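Local coordinates for protein P43 (PDB 6QIX) that is the major protein secreted by the parasitic whipworm Trichuris muris, tethers to matrix and inhibits interleukin-13 function, at residues G242-R247 with C342-Y347; S106-L111 with K165-D170; H186-Y191 with D257-L262; P94-V99 with Y145-E150. All coordinates share one frame; numbering follows the deposited sequence.

How the contacts relate
All four contacts lie in one cysteine-rich chain, and none of them touches another. Contacts 2 and 4 interlock along the sequence: strand 95-101 of contact 4 is followed by strand 109-112 of contact 2, and their partners come later in the same order. Contacts 1 and 3 interlock likewise further on. In space contacts 2, 3 and 4 are about 22 to 23 Å apart between centres, with contact 3 coming within about 7 Å of contact 2 at the nearest atoms. Contact 1 sits apart, its centre about 34 Å from that of contact 2. Disulfides cross contacts 1 and 3. An acetate, probably from the crystallisation liquor, binds at contact 4.

Contact 1: residues G242-R247 with C342-Y347; sequences GFCSFR and CCCHPY
With chi1 at -61°, Phe243 places CG anti to its carbonyl carbon and beside the backbone N, and Tyr347 does the same with its own CG. The two rings stack face to face: their planes differ by only 6° and their centroids are 3.7 Å apart. The overlap is slightly displaced: Phe243 CG sits 3.4 Å above the plane of the Tyr347 ring, over its centre, while Tyr347 CZ falls nearer the rim of the Phe243 ring. At the root of the stack, Phe243 CB approaches Tyr347 CD2 at 3.4 Å. Cys356 touches Phe243 and Val358 touches Tyr347, so strand 356-358 borders the pair.

One residue along, Cys244 SG is bonded to Cys344 SG at 2.1 Å, in a right-handed disulfide with a torsion of 95° about the S-S bond. Backbone contacts run beside it. Cys344 N gives Gly242 O an almost straight hydrogen bond of 2.9 Å, and Cys343 CA directs a weaker CA-H contact at the same oxygen. A water ties the loops together further out, donating to Phe243 O at 2.6 Å and to His345 O at 2.8 Å.

Cys342 and Cys343 are joined to Cys333 and Cys356. A type VI turn with a cis peptide before Pro346, closed by Tyr347 N on Cys344 O, ends strand 339-344 of a three-stranded antiparallel sheet and carries Tyr347 back to Phe243; the Cys244-Cys344 disulfide ties that strand to the loop before strand 246-252, in a secreted protein rich in such bonds.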
loop_
_atom_site.group_PDB
_atom_site.type_symbol
_atom_site.label_atom_id
_atom_site.label_comp_id
_atom_site.label_asym_id
_atom_site.label_seq_id
_atom_site.Cartn_x
_atom_site.Cartn_y
_atom_site.Cartn_z
ATOM N N GLY A 242 -2.445 11.930 -15.985
ATOM C CA GLY A 242 -1.827 10.626 -15.805
ATOM C C GLY A 242 -2.434 9.720 -14.748
ATOM O O GLY A 242 -1.790 8.719 -14.354
ATOM N N PHE A 243 -3.647 10.043 -14.274
ATOM C CA PHE A 243 -4.185 9.481 -13.046
ATOM C C PHE A 243 -3.228 9.689 -11.858
ATOM O O PHE A 243 -3.257 8.935 -10.869
ATOM C CB PHE A 243 -4.531 7.999 -13.222
ATOM C CG PHE A 243 -5.587 7.730 -14.274
ATOM C CD1 PHE A 243 -6.927 7.760 -13.961
ATOM C CD2 PHE A 243 -5.236 7.489 -15.596
ATOM C CE1 PHE A 243 -7.889 7.552 -14.935
ATOM C CE2 PHE A 243 -6.217 7.251 -16.566
ATOM C CZ PHE A 243 -7.544 7.286 -16.216
ATOM N N CYS A 244 -2.404 10.737 -11.917
ATOM C CA CYS A 244 -1.434 11.085 -10.873
ATOM C C CYS A 244 -2.037 11.980 -9.786
ATOM O O CYS A 244 -1.643 11.881 -8.608
ATOM C CB CYS A 244 -0.197 11.758 -11.522
ATOM S SG CYS A 244 0.743 10.607 -12.550
ATOM N N SER A 245 -2.975 12.855 -10.160
ATOM C CA SER A 245 -3.745 13.618 -9.161
ATOM C C SER A 245 -4.668 12.681 -8.392
ATOM O O SER A 245 -5.142 11.682 -8.911
ATOM C CB SER A 245 -4.537 14.729 -9.857
ATOM O OG SER A 245 -5.142 15.580 -8.911
ATOM N N PHE A 246 -4.909 12.998 -7.116
ATOM C CA PHE A 246 -5.621 12.071 -6.239
ATOM C C PHE A 246 -6.282 12.833 -5.113
ATOM O O PHE A 246 -5.842 13.922 -4.731
ATOM C CB PHE A 246 -4.688 10.993 -5.630
ATOM C CG PHE A 246 -3.614 11.559 -4.753
ATOM C CD1 PHE A 246 -3.732 11.490 -3.394
ATOM C CD2 PHE A 246 -2.504 12.171 -5.288
ATOM C CE1 PHE A 246 -2.760 12.007 -2.568
ATOM C CE2 PHE A 246 -1.538 12.693 -4.456
ATOM C CZ PHE A 246 -1.696 12.626 -3.071
ATOM N N ARG A 247 -7.331 12.219 -4.596
ATOM C CA ARG A 247 -8.045 12.663 -3.403
ATOM C C ARG A 247 -7.632 11.828 -2.206
ATOM O O ARG A 247 -7.254 10.664 -2.339
ATOM C CB ARG A 247 -9.553 12.544 -3.601
ATOM C CG ARG A 247 -10.066 13.164 -4.900
ATOM C CD ARG A 247 -11.548 12.771 -5.106
ATOM N NE ARG A 247 -12.129 13.296 -6.347
ATOM C CZ ARG A 247 -12.606 14.533 -6.531
ATOM N NH1 ARG A 247 -12.582 15.389 -5.562
ATOM N NH2 ARG A 247 -13.101 14.909 -7.721
ATOM N N CYS A 342 3.927 9.746 -19.140
ATOM C CA CYS A 342 3.931 9.151 -17.808
ATOM C C CYS A 342 2.522 8.954 -17.270
ATOM O O CYS A 342 1.646 9.791 -17.471
ATOM C CB CYS A 342 4.707 10.019 -16.809
ATOM S SG CYS A 342 6.409 10.405 -17.350
ATOM N N CYS A 343 2.359 7.862 -16.536
ATOM C CA CYS A 343 1.137 7.547 -15.804
ATOM C C CYS A 343 1.467 7.070 -14.388
ATOM O O CYS A 343 2.535 6.508 -14.132
ATOM C CB CYS A 343 0.331 6.409 -16.502
ATOM S SG CYS A 343 0.035 6.617 -18.266
ATOM N N CYS A 344 0.524 7.229 -13.466
ATOM C CA CYS A 344 0.804 6.790 -12.085
ATOM C C CYS A 344 0.051 5.520 -11.696
ATOM O O CYS A 344 -1.086 5.276 -12.108
ATOM C CB CYS A 344 0.482 7.892 -11.059
ATOM S SG CYS A 344 1.607 9.299 -11.163
ATOM N N HIS A 345 0.707 4.710 -10.895
ATOM C CA HIS A 345 0.144 3.491 -10.359
ATOM C C HIS A 345 -1.258 3.772 -9.807
ATOM O O HIS A 345 -1.428 4.723 -9.029
ATOM C CB HIS A 345 1.080 2.979 -9.247
ATOM C CG HIS A 345 0.681 1.658 -8.685
ATOM N ND1 HIS A 345 0.937 0.481 -9.347
ATOM C CD2 HIS A 345 -0.018 1.328 -7.572
ATOM C CE1 HIS A 345 0.474 -0.529 -8.635
ATOM N NE2 HIS A 345 -0.119 -0.040 -7.554
ATOM N N PRO A 346 -2.253 2.917 -10.100
ATOM C CA PRO A 346 -2.147 1.581 -10.730
ATOM C C PRO A 346 -2.236 1.575 -12.265
ATOM O O PRO A 346 -2.495 0.537 -12.885
ATOM C CB PRO A 346 -3.335 0.828 -10.144
ATOM C CG PRO A 346 -4.368 1.908 -9.971
ATOM C CD PRO A 346 -3.575 3.144 -9.508
ATOM N N TYR A 347 -1.986 2.723 -12.880
ATOM C CA TYR A 347 -1.944 2.853 -14.334
ATOM C C TYR A 347 -0.506 2.868 -14.847
ATOM O O TYR A 347 0.434 3.138 -14.112
ATOM C CB TYR A 347 -2.664 4.134 -14.759
ATOM C CG TYR A 347 -4.143 4.172 -14.390
ATOM C CD1 TYR A 347 -5.118 3.809 -15.330
ATOM C CD2 TYR A 347 -4.568 4.558 -13.113
ATOM C CE1 TYR A 347 -6.476 3.868 -15.012
ATOM C CE2 TYR A 347 -5.900 4.594 -12.794
ATOM C CZ TYR A 347 -6.847 4.241 -13.738
ATOM O OH TYR A 347 -8.182 4.268 -13.393
HETATM O O HOH W 1 -2.930 7.023 -9.179
#

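Contact 2: residues S106-L111 with K165-D170; sequences SDICTL and KCCCGD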
loop_
_atom_site.group_PDB
_atom_site.type_symbol
_atom_site.label_atom_id
_atom_site.label_comp_id
_atom_site.label_asym_id
_atom_site.label_seq_id
_atom_site.Cartn_x
_atom_site.Cartn_y
_atom_site.Cartn_z
ATOM N N SER A 106 5.565 -20.036 15.497
ATOM C CA SER A 106 5.728 -18.892 16.379
ATOM C C SER A 106 7.156 -18.369 16.444
ATOM O O SER A 106 7.379 -17.293 17.023
ATOM C CB SER A 106 5.271 -19.297 17.786
ATOM O OG SER A 106 5.929 -20.508 18.155
ATOM N N ASP A 107 8.114 -19.069 15.827
ATOM C CA ASP A 107 9.492 -18.597 15.841
ATOM C C ASP A 107 9.574 -17.274 15.093
ATOM O O ASP A 107 8.877 -17.055 14.092
ATOM C CB ASP A 107 10.445 -19.637 15.233
ATOM C CG ASP A 107 10.560 -20.935 16.078
ATOM O OD1 ASP A 107 10.219 -20.957 17.300
ATOM O OD2 ASP A 107 11.038 -21.952 15.510
ATOM N N ILE A 108 10.442 -16.380 15.561
ATOM C CA ILE A 108 10.503 -15.061 14.923
ATOM C C ILE A 108 10.950 -15.169 13.465
ATOM O O ILE A 108 11.786 -16.001 13.101
ATOM C CB ILE A 108 11.410 -14.111 15.733
ATOM C CG1 ILE A 108 11.215 -12.658 15.278
ATOM C CG2 ILE A 108 12.857 -14.516 15.635
ATOM C CD1 ILE A 108 11.577 -11.600 16.297
ATOM N N CYS A 109 10.356 -14.324 12.612
ATOM C CA CYS A 109 10.733 -14.263 11.205
ATOM C C CYS A 109 12.029 -13.478 11.056
ATOM O O CYS A 109 12.153 -12.359 11.562
ATOM C CB CYS A 109 9.623 -13.596 10.356
ATOM S SG CYS A 109 8.098 -14.568 10.291
ATOM N N THR A 110 12.955 -14.016 10.281
ATOM C CA THR A 110 14.152 -13.290 9.869
ATOM C C THR A 110 14.062 -13.042 8.360
ATOM O O THR A 110 14.025 -13.998 7.577
ATOM C CB THR A 110 15.419 -14.075 10.196
ATOM O OG1 THR A 110 15.491 -14.299 11.619
ATOM C CG2 THR A 110 16.626 -13.270 9.719
ATOM N N LEU A 111 14.056 -11.774 7.968
ATOM C CA LEU A 111 13.846 -11.346 6.592
ATOM C C LEU A 111 14.900 -10.331 6.175
ATOM O O LEU A 111 15.450 -9.616 7.013
ATOM C CB LEU A 111 12.443 -10.712 6.431
ATOM C CG LEU A 111 11.282 -11.657 6.632
ATOM C CD1 LEU A 111 9.962 -10.931 6.840
ATOM C CD2 LEU A 111 11.232 -12.569 5.427
ATOM N N LYS A 165 13.666 -8.503 11.814
ATOM C CA LYS A 165 13.052 -9.489 12.704
ATOM C C LYS A 165 11.590 -9.122 12.867
ATOM O O LYS A 165 11.287 -7.999 13.294
ATOM C CB LYS A 165 13.734 -9.524 14.081
ATOM C CG LYS A 165 15.271 -9.773 13.983
ATOM C CD LYS A 165 15.536 -11.181 13.446
ATOM C CE LYS A 165 17.031 -11.402 13.383
ATOM N NZ LYS A 165 17.397 -12.836 13.239
ATOM N N CYS A 166 10.691 -10.038 12.491
ATOM C CA CYS A 166 9.269 -9.687 12.344
ATOM C C CYS A 166 8.352 -10.699 13.006
ATOM O O CYS A 166 8.613 -11.903 12.960
ATOM C CB CYS A 166 8.859 -9.594 10.900
ATOM S SG CYS A 166 9.818 -8.412 9.877
ATOM N N CYS A 167 7.253 -10.198 13.585
ATOM C CA CYS A 167 6.187 -10.976 14.188
ATOM C C CYS A 167 4.886 -10.321 13.714
ATOM O O CYS A 167 4.898 -9.150 13.347
ATOM C CB CYS A 167 6.254 -10.954 15.734
ATOM S SG CYS A 167 7.779 -11.422 16.462
ATOM N N CYS A 168 3.760 -11.038 13.783
ATOM C CA CYS A 168 2.498 -10.496 13.280
ATOM C C CYS A 168 1.403 -10.379 14.336
ATOM O O CYS A 168 1.396 -11.090 15.349
ATOM C CB CYS A 168 1.939 -11.360 12.130
ATOM S SG CYS A 168 2.837 -11.220 10.586
ATOM N N GLY A 169 0.478 -9.454 14.058
ATOM C CA GLY A 169 -0.776 -9.360 14.809
ATOM C C GLY A 169 -0.562 -8.946 16.256
ATOM O O GLY A 169 0.021 -7.896 16.514
ATOM N N ASP A 170 -1.103 -9.724 17.213
ATOM C CA ASP A 170 -0.922 -9.428 18.629
ATOM C C ASP A 170 0.513 -9.645 19.134
ATOM O O ASP A 170 0.798 -9.352 20.314
ATOM C CB ASP A 170 -1.880 -10.305 19.453
ATOM C CG ASP A 170 -3.352 -10.075 19.130
ATOM O OD1 ASP A 170 -3.744 -8.988 18.655
ATOM O OD2 ASP A 170 -4.150 -11.005 19.392
#
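The antiparallel pairing of Cys109 with Cys166 attaches the outer strand 109-112 to strand 163-168, the middle strand of a three-stranded sheet whose other edge is 155-160. Cys109 and Cys166 form the hydrogen-bonded pair: Cys109 N binds Cys166 O at 3.0 Å and Cys166 N returns a bond to Cys109 O at 2.9 Å. Lys165 CA adds a CA-H contact to Cys109 O at 3.2 Å, giving that carbonyl a second partner. The segments' strand directions differ by 133°, a marked twist away from ideal antiparallel.

Thr110 and Lys165 make the next, non-hydrogen-bonded pair, with their side chains side by side and pointing the same way. The lysine is bent at chi2 (-66°), which turns CD beside Thr110; the chain is extended from there, and NZ donates to Thr110 OG1 at 2.9 Å. Ile108 crosses this lysine at about a right angle, its CD1 resting 3.7 Å from Lys165 CB and 3.8 Å from Cys167 SG. On the sheet face carrying Cys109 and Cys166, Leu111 CD1 meets Cys166 SG at 3.9 Å.

Each cysteine here has a different partner: Cys109 with Cys74, Cys166 with Cys157, Cys167 with Cys180 and Cys168 with Cys77. The edge strand is therefore held to its neighbour by backbone bonds and one ammonium-hydroxyl bond, while four disulfides tie the pair covalently to the surrounding loops and strands.

Contact 3: residues H186-Y191 with D257-L262; sequences HDCPAY and DGCFPL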
loop_
_atom_site.group_PDB
_atom_site.type_symbol
_atom_site.label_atom_id
_atom_site.label_comp_id
_atom_site.label_asym_id
_atom_site.label_seq_id
_atom_site.Cartn_x
_atom_site.Cartn_y
_atom_site.Cartn_z
ATOM N N HIS A 186 -2.760 -2.707 23.219
ATOM C CA HIS A 186 -2.537 -1.257 23.121
ATOM C C HIS A 186 -3.800 -0.447 23.378
ATOM O O HIS A 186 -3.691 0.718 23.774
ATOM C CB HIS A 186 -1.968 -0.856 21.760
ATOM C CG HIS A 186 -0.685 -1.539 21.421
ATOM N ND1 HIS A 186 0.419 -1.500 22.245
ATOM C CD2 HIS A 186 -0.338 -2.293 20.354
ATOM C CE1 HIS A 186 1.387 -2.228 21.708
ATOM N NE2 HIS A 186 0.953 -2.713 20.557
ATOM N N ASP A 187 -4.986 -1.039 23.210
ATOM C CA ASP A 187 -6.266 -0.377 23.526
ATOM C C ASP A 187 -6.322 1.055 22.975
ATOM O O ASP A 187 -6.508 2.048 23.693
ATOM C CB ASP A 187 -6.498 -0.411 25.032
ATOM C CG ASP A 187 -7.813 0.158 25.424
ATOM O OD1 ASP A 187 -8.790 -0.046 24.674
ATOM O OD2 ASP A 187 -7.851 0.814 26.485
ATOM N N CYS A 188 -6.186 1.135 21.658
ATOM C CA CYS A 188 -6.096 2.411 20.989
ATOM C C CYS A 188 -7.419 3.155 21.073
ATOM O O CYS A 188 -8.484 2.537 21.115
ATOM C CB CYS A 188 -5.740 2.239 19.518
ATOM S SG CYS A 188 -4.108 1.496 19.303
ATOM N N PRO A 189 -7.369 4.479 21.101
ATOM C CA PRO A 189 -8.599 5.268 21.122
ATOM C C PRO A 189 -9.407 5.091 19.845
ATOM O O PRO A 189 -8.884 4.781 18.781
ATOM C CB PRO A 189 -8.087 6.706 21.263
ATOM C CG PRO A 189 -6.722 6.633 21.671
ATOM C CD PRO A 189 -6.169 5.325 21.185
ATOM N N ALA A 190 -10.708 5.353 19.952
ATOM C CA ALA A 190 -11.587 5.151 18.812
ATOM C C ALA A 190 -11.416 6.234 17.748
ATOM O O ALA A 190 -11.290 7.429 18.057
ATOM C CB ALA A 190 -13.046 5.139 19.277
ATOM N N TYR A 191 -11.448 5.801 16.488
ATOM C CA TYR A 191 -11.432 6.748 15.375
ATOM C C TYR A 191 -12.720 7.556 15.380
ATOM O O TYR A 191 -13.797 7.047 15.738
ATOM C CB TYR A 191 -11.314 6.029 14.037
ATOM C CG TYR A 191 -9.968 5.414 13.736
ATOM C CD1 TYR A 191 -8.871 6.211 13.398
ATOM C CD2 TYR A 191 -9.784 4.042 13.773
ATOM C CE1 TYR A 191 -7.634 5.656 13.131
ATOM C CE2 TYR A 191 -8.565 3.491 13.459
ATOM C CZ TYR A 191 -7.493 4.299 13.149
ATOM O OH TYR A 191 -6.253 3.743 12.831
ATOM N N ASP A 257 0.472 5.835 23.133
ATOM C CA ASP A 257 1.651 5.062 22.782
ATOM C C ASP A 257 1.237 3.738 22.147
ATOM O O ASP A 257 0.299 3.073 22.606
ATOM C CB ASP A 257 2.522 4.805 24.008
ATOM C CG ASP A 257 3.841 4.121 23.650
ATOM O OD1 ASP A 257 4.531 4.617 22.727
ATOM O OD2 ASP A 257 4.175 3.087 24.279
ATOM N N GLY A 258 1.941 3.363 21.072
ATOM C CA GLY A 258 1.668 2.142 20.356
ATOM C C GLY A 258 0.606 2.290 19.296
ATOM O O GLY A 258 0.314 1.317 18.586
ATOM N N CYS A 259 0.049 3.489 19.135
ATOM C CA CYS A 259 -1.109 3.694 18.271
ATOM C C CYS A 259 -0.860 4.892 17.373
ATOM O O CYS A 259 -0.844 6.032 17.857
ATOM C CB CYS A 259 -2.380 3.950 19.097
ATOM S SG CYS A 259 -2.798 2.690 20.344
ATOM N N PHE A 260 -0.773 4.662 16.066
ATOM C CA PHE A 260 -0.572 5.809 15.200
ATOM C C PHE A 260 -1.919 6.490 14.987
ATOM O O PHE A 260 -2.906 5.805 14.749
ATOM C CB PHE A 260 0.000 5.360 13.836
ATOM C CG PHE A 260 0.527 6.476 13.014
ATOM C CD1 PHE A 260 1.774 7.008 13.281
ATOM C CD2 PHE A 260 -0.224 6.982 11.955
ATOM C CE1 PHE A 260 2.279 8.020 12.509
ATOM C CE2 PHE A 260 0.249 8.036 11.205
ATOM C CZ PHE A 260 1.513 8.539 11.469
ATOM N N PRO A 261 -1.976 7.820 15.000
ATOM C CA PRO A 261 -3.279 8.504 15.055
ATOM C C PRO A 261 -4.016 8.726 13.738
ATOM O O PRO A 261 -5.224 9.018 13.778
ATOM C CB PRO A 261 -2.925 9.869 15.657
ATOM C CG PRO A 261 -1.516 10.084 15.180
ATOM C CD PRO A 261 -0.861 8.751 15.258
ATOM N N LEU A 262 -3.358 8.654 12.581
ATOM C CA LEU A 262 -3.998 9.039 11.318
ATOM C C LEU A 262 -3.848 7.942 10.278
ATOM O O LEU A 262 -2.736 7.474 10.015
ATOM C CB LEU A 262 -3.386 10.310 10.779
ATOM C CG LEU A 262 -4.057 10.898 9.548
ATOM C CD1 LEU A 262 -5.471 11.370 9.891
ATOM C CD2 LEU A 262 -3.179 12.019 9.052
HETATM O O HOH W 2 -1.240 1.841 24.445
HETATM O O HOH W 3 -3.943 5.174 12.276
#
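Phe260 O is gripped twice: by a water that donates to it at 2.8 Å, and by Arg253 NE from the start of the same loop. The same water lies 2.8 Å from Tyr191 OH, in the plane of the tyrosine ring and at its edge, so it links two residues that have no direct bond. A second water does similar work at the other end of the contact, donating to Asp257 O at 2.7 Å and to His186 O at 2.8 Å.

Between the two bridges the link is covalent. Cys188 SG and Cys259 SG are bonded at 2.1 Å, with a torsion of -87° about the S-S bond, a left-handed disulfide. Both cysteines turn SG anti to their carbonyl carbon, and both CB atoms point toward the facing segment. His186 flanks the sulfurs, its CB 3.9 Å from Cys259 SG, and Pro189 CD is a looser neighbour of the same sulfur. Because Gly258 has no side chain, the imidazole can lie over its backbone, with Gly258 O 4.0 Å from the ring plane and off toward the rim; on the ring itself, NE2 is hydrogen-bonded to Glu172.

The segments run in nearly the same direction, 9° apart, yet share no direct hydrogen bond. The disulfide joins the loop before helix 205-216 to the connection between the antiparallel strands 246-252 and 262-268. The Cys22-Cys92 bond probably has the same place in the first half of the chain, since Cys92 is followed by Tyr93, Pro94 and Leu95 much as Cys259 is by Phe260, Pro261 and Leu262.

Contact 4: residues P94-V99 with Y145-E150; sequences PLDGEV and YRKMFE. With ACT (acetate ion), chain D.
The flat carboxylate of Asp96 receives Lys147 NZ on the syn side of OD1, 30° out of its plane, in a salt bridge of 2.9 Å. This bridge fastens helix 139-151 where it packs on the two-stranded antiparallel hairpin 79-85/95-101. The other carboxylate oxygen, OD2, is paired with Arg84 NE and also accepts a water, so both oxygens are engaged. The second flat group, the Tyr145 ring, stacks with Phe132 and makes an edge-to-face pair with Tyr93; at its edge and in plane sits an acetate, whose OXT takes the Tyr145 OH hydrogen bond at 2.6 Å. Arg56 NE and Tyr43 OH also hold this ion.

The axes of the short helix and strand segments come within 8.7 Å and run nearly parallel, 14° apart. Met148 makes the apolar part of the contact. Bent at chi2 (-71°) and extended beyond, it sets CE 3.7 Å from Leu95 CB and equally far from Gly97 N, while its side chain also touches Phe81.

Lys147 is extended as far as CE and turns only at its last torsion, which swings NZ toward Asp96. Besides the carboxylate, NZ donates to nearby water. One water accepts from Gly97 N at 2.7 Å and from Lys147 NZ at 3.1 Å, joining strand backbone to helix side chain.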
loop_
_atom_site.group_PDB
_atom_site.type_symbol
_atom_site.label_atom_id
_atom_site.label_comp_id
_atom_site.label_asym_id
_atom_site.label_seq_id
_atom_site.Cartn_x
_atom_site.Cartn_y
_atom_site.Cartn_z
ATOM N N PRO A 94 -19.213 -9.689 -3.683
ATOM C CA PRO A 94 -19.563 -11.113 -3.811
ATOM C C PRO A 94 -18.898 -12.050 -2.816
ATOM O O PRO A 94 -19.380 -13.182 -2.661
ATOM C CB PRO A 94 -19.118 -11.460 -5.242
ATOM C CG PRO A 94 -18.041 -10.474 -5.555
ATOM C CD PRO A 94 -18.426 -9.204 -4.832
ATOM N N LEU A 95 -17.836 -11.639 -2.132
ATOM C CA LEU A 95 -17.047 -12.556 -1.329
ATOM C C LEU A 95 -16.978 -12.113 0.127
ATOM O O LEU A 95 -17.112 -10.931 0.461
ATOM C CB LEU A 95 -15.614 -12.681 -1.883
ATOM C CG LEU A 95 -15.535 -13.142 -3.337
ATOM C CD1 LEU A 95 -14.063 -13.208 -3.765
ATOM C CD2 LEU A 95 -16.246 -14.494 -3.531
ATOM N N ASP A 96 -16.688 -13.081 0.995
ATOM C CA ASP A 96 -16.523 -12.798 2.415
ATOM C C ASP A 96 -15.589 -13.831 3.036
ATOM O O ASP A 96 -15.766 -15.041 2.835
ATOM C CB ASP A 96 -17.883 -12.791 3.130
ATOM C CG ASP A 96 -17.784 -12.248 4.536
ATOM O OD1 ASP A 96 -17.267 -11.124 4.688
ATOM O OD2 ASP A 96 -18.176 -12.961 5.490
ATOM N N GLY A 97 -14.593 -13.346 3.782
ATOM C CA GLY A 97 -13.557 -14.212 4.310
ATOM C C GLY A 97 -13.415 -14.238 5.822
ATOM O O GLY A 97 -13.896 -13.348 6.531
ATOM N N GLU A 98 -12.755 -15.280 6.319
ATOM C CA GLU A 98 -12.416 -15.412 7.730
ATOM C C GLU A 98 -10.983 -15.912 7.844
ATOM O O GLU A 98 -10.551 -16.748 7.041
ATOM C CB GLU A 98 -13.362 -16.382 8.426
ATOM C CG GLU A 98 -13.936 -15.848 9.699
ATOM C CD GLU A 98 -15.120 -16.643 10.165
ATOM O OE1 GLU A 98 -15.087 -17.884 9.998
ATOM O OE2 GLU A 98 -16.079 -16.022 10.690
ATOM N N VAL A 99 -10.252 -15.390 8.836
ATOM C CA VAL A 99 -8.849 -15.730 9.046
ATOM C C VAL A 99 -8.652 -16.252 10.468
ATOM O O VAL A 99 -9.201 -15.705 11.434
ATOM C CB VAL A 99 -7.948 -14.507 8.772
ATOM C CG1 VAL A 99 -6.569 -14.660 9.364
ATOM C CG2 VAL A 99 -7.808 -14.246 7.260
ATOM N N TYR A 145 -12.675 -5.440 -1.013
ATOM C CA TYR A 145 -11.264 -5.839 -1.045
ATOM C C TYR A 145 -10.510 -5.332 0.178
ATOM O O TYR A 145 -9.562 -5.993 0.648
ATOM C CB TYR A 145 -10.592 -5.325 -2.319
ATOM C CG TYR A 145 -10.816 -6.198 -3.514
ATOM C CD1 TYR A 145 -10.069 -7.349 -3.700
ATOM C CD2 TYR A 145 -11.757 -5.863 -4.486
ATOM C CE1 TYR A 145 -10.267 -8.164 -4.803
ATOM C CE2 TYR A 145 -11.963 -6.693 -5.603
ATOM C CZ TYR A 145 -11.212 -7.831 -5.750
ATOM O OH TYR A 145 -11.404 -8.628 -6.870
ATOM N N ARG A 146 -10.881 -4.153 0.696
ATOM C CA ARG A 146 -10.200 -3.662 1.885
ATOM C C ARG A 146 -10.379 -4.640 3.037
ATOM O O ARG A 146 -9.419 -4.953 3.758
ATOM C CB ARG A 146 -10.701 -2.276 2.276
ATOM C CG ARG A 146 -9.901 -1.684 3.438
ATOM C CD ARG A 146 -10.176 -0.207 3.645
ATOM N NE ARG A 146 -11.280 0.008 4.580
ATOM C CZ ARG A 146 -12.199 0.962 4.464
ATOM N NH1 ARG A 146 -12.174 1.820 3.439
ATOM N NH2 ARG A 146 -13.156 1.060 5.382
ATOM N N LYS A 147 -11.597 -5.160 3.204
ATOM C CA LYS A 147 -11.840 -6.115 4.271
ATOM C C LYS A 147 -10.946 -7.340 4.101
ATOM O O LYS A 147 -10.399 -7.863 5.082
ATOM C CB LYS A 147 -13.321 -6.485 4.294
ATOM C CG LYS A 147 -13.734 -7.351 5.467
ATOM C CD LYS A 147 -15.249 -7.647 5.465
ATOM C CE LYS A 147 -15.600 -8.553 6.653
ATOM N NZ LYS A 147 -15.294 -10.012 6.435
ATOM N N MET A 148 -10.748 -7.790 2.864
ATOM C CA MET A 148 -9.859 -8.931 2.641
ATOM C C MET A 148 -8.425 -8.595 3.051
ATOM O O MET A 148 -7.799 -9.338 3.822
ATOM C CB MET A 148 -9.908 -9.360 1.172
ATOM C CG MET A 148 -11.233 -10.001 0.767
ATOM S SD MET A 148 -11.437 -11.653 1.514
ATOM C CE MET A 148 -12.974 -12.151 0.716
ATOM N N PHE A 149 -7.901 -7.464 2.560
ATOM C CA PHE A 149 -6.511 -7.100 2.835
ATOM C C PHE A 149 -6.282 -6.940 4.332
ATOM O O PHE A 149 -5.254 -7.373 4.869
ATOM C CB PHE A 149 -6.138 -5.805 2.111
ATOM C CG PHE A 149 -5.754 -5.982 0.679
ATOM C CD1 PHE A 149 -4.534 -6.514 0.341
ATOM C CD2 PHE A 149 -6.601 -5.557 -0.332
ATOM C CE1 PHE A 149 -4.174 -6.647 -0.991
ATOM C CE2 PHE A 149 -6.249 -5.679 -1.672
ATOM C CZ PHE A 149 -5.045 -6.242 -2.001
ATOM N N GLU A 150 -7.242 -6.332 5.033
ATOM C CA GLU A 150 -7.033 -6.068 6.446
ATOM C C GLU A 150 -7.037 -7.342 7.278
ATOM O O GLU A 150 -6.559 -7.304 8.417
ATOM C CB GLU A 150 -8.091 -5.109 6.985
ATOM C CG GLU A 150 -7.890 -3.627 6.528
ATOM C CD GLU A 150 -6.568 -3.061 7.036
ATOM O OE1 GLU A 150 -6.543 -2.584 8.205
ATOM O OE2 GLU A 150 -5.554 -3.127 6.282
HETATM C C ACT D . -9.136 -11.685 -7.268
HETATM O O ACT D . -8.185 -12.126 -7.939
HETATM O OXT ACT D . -9.661 -10.544 -7.304
HETATM C CH3 ACT D . -9.690 -12.678 -6.224
HETATM O O HOH W 4 -16.587 -12.709 7.703
HETATM O O HOH W 5 -13.692 -10.779 3.936
HETATM O O HOH W 6 -12.218 -10.956 7.562
#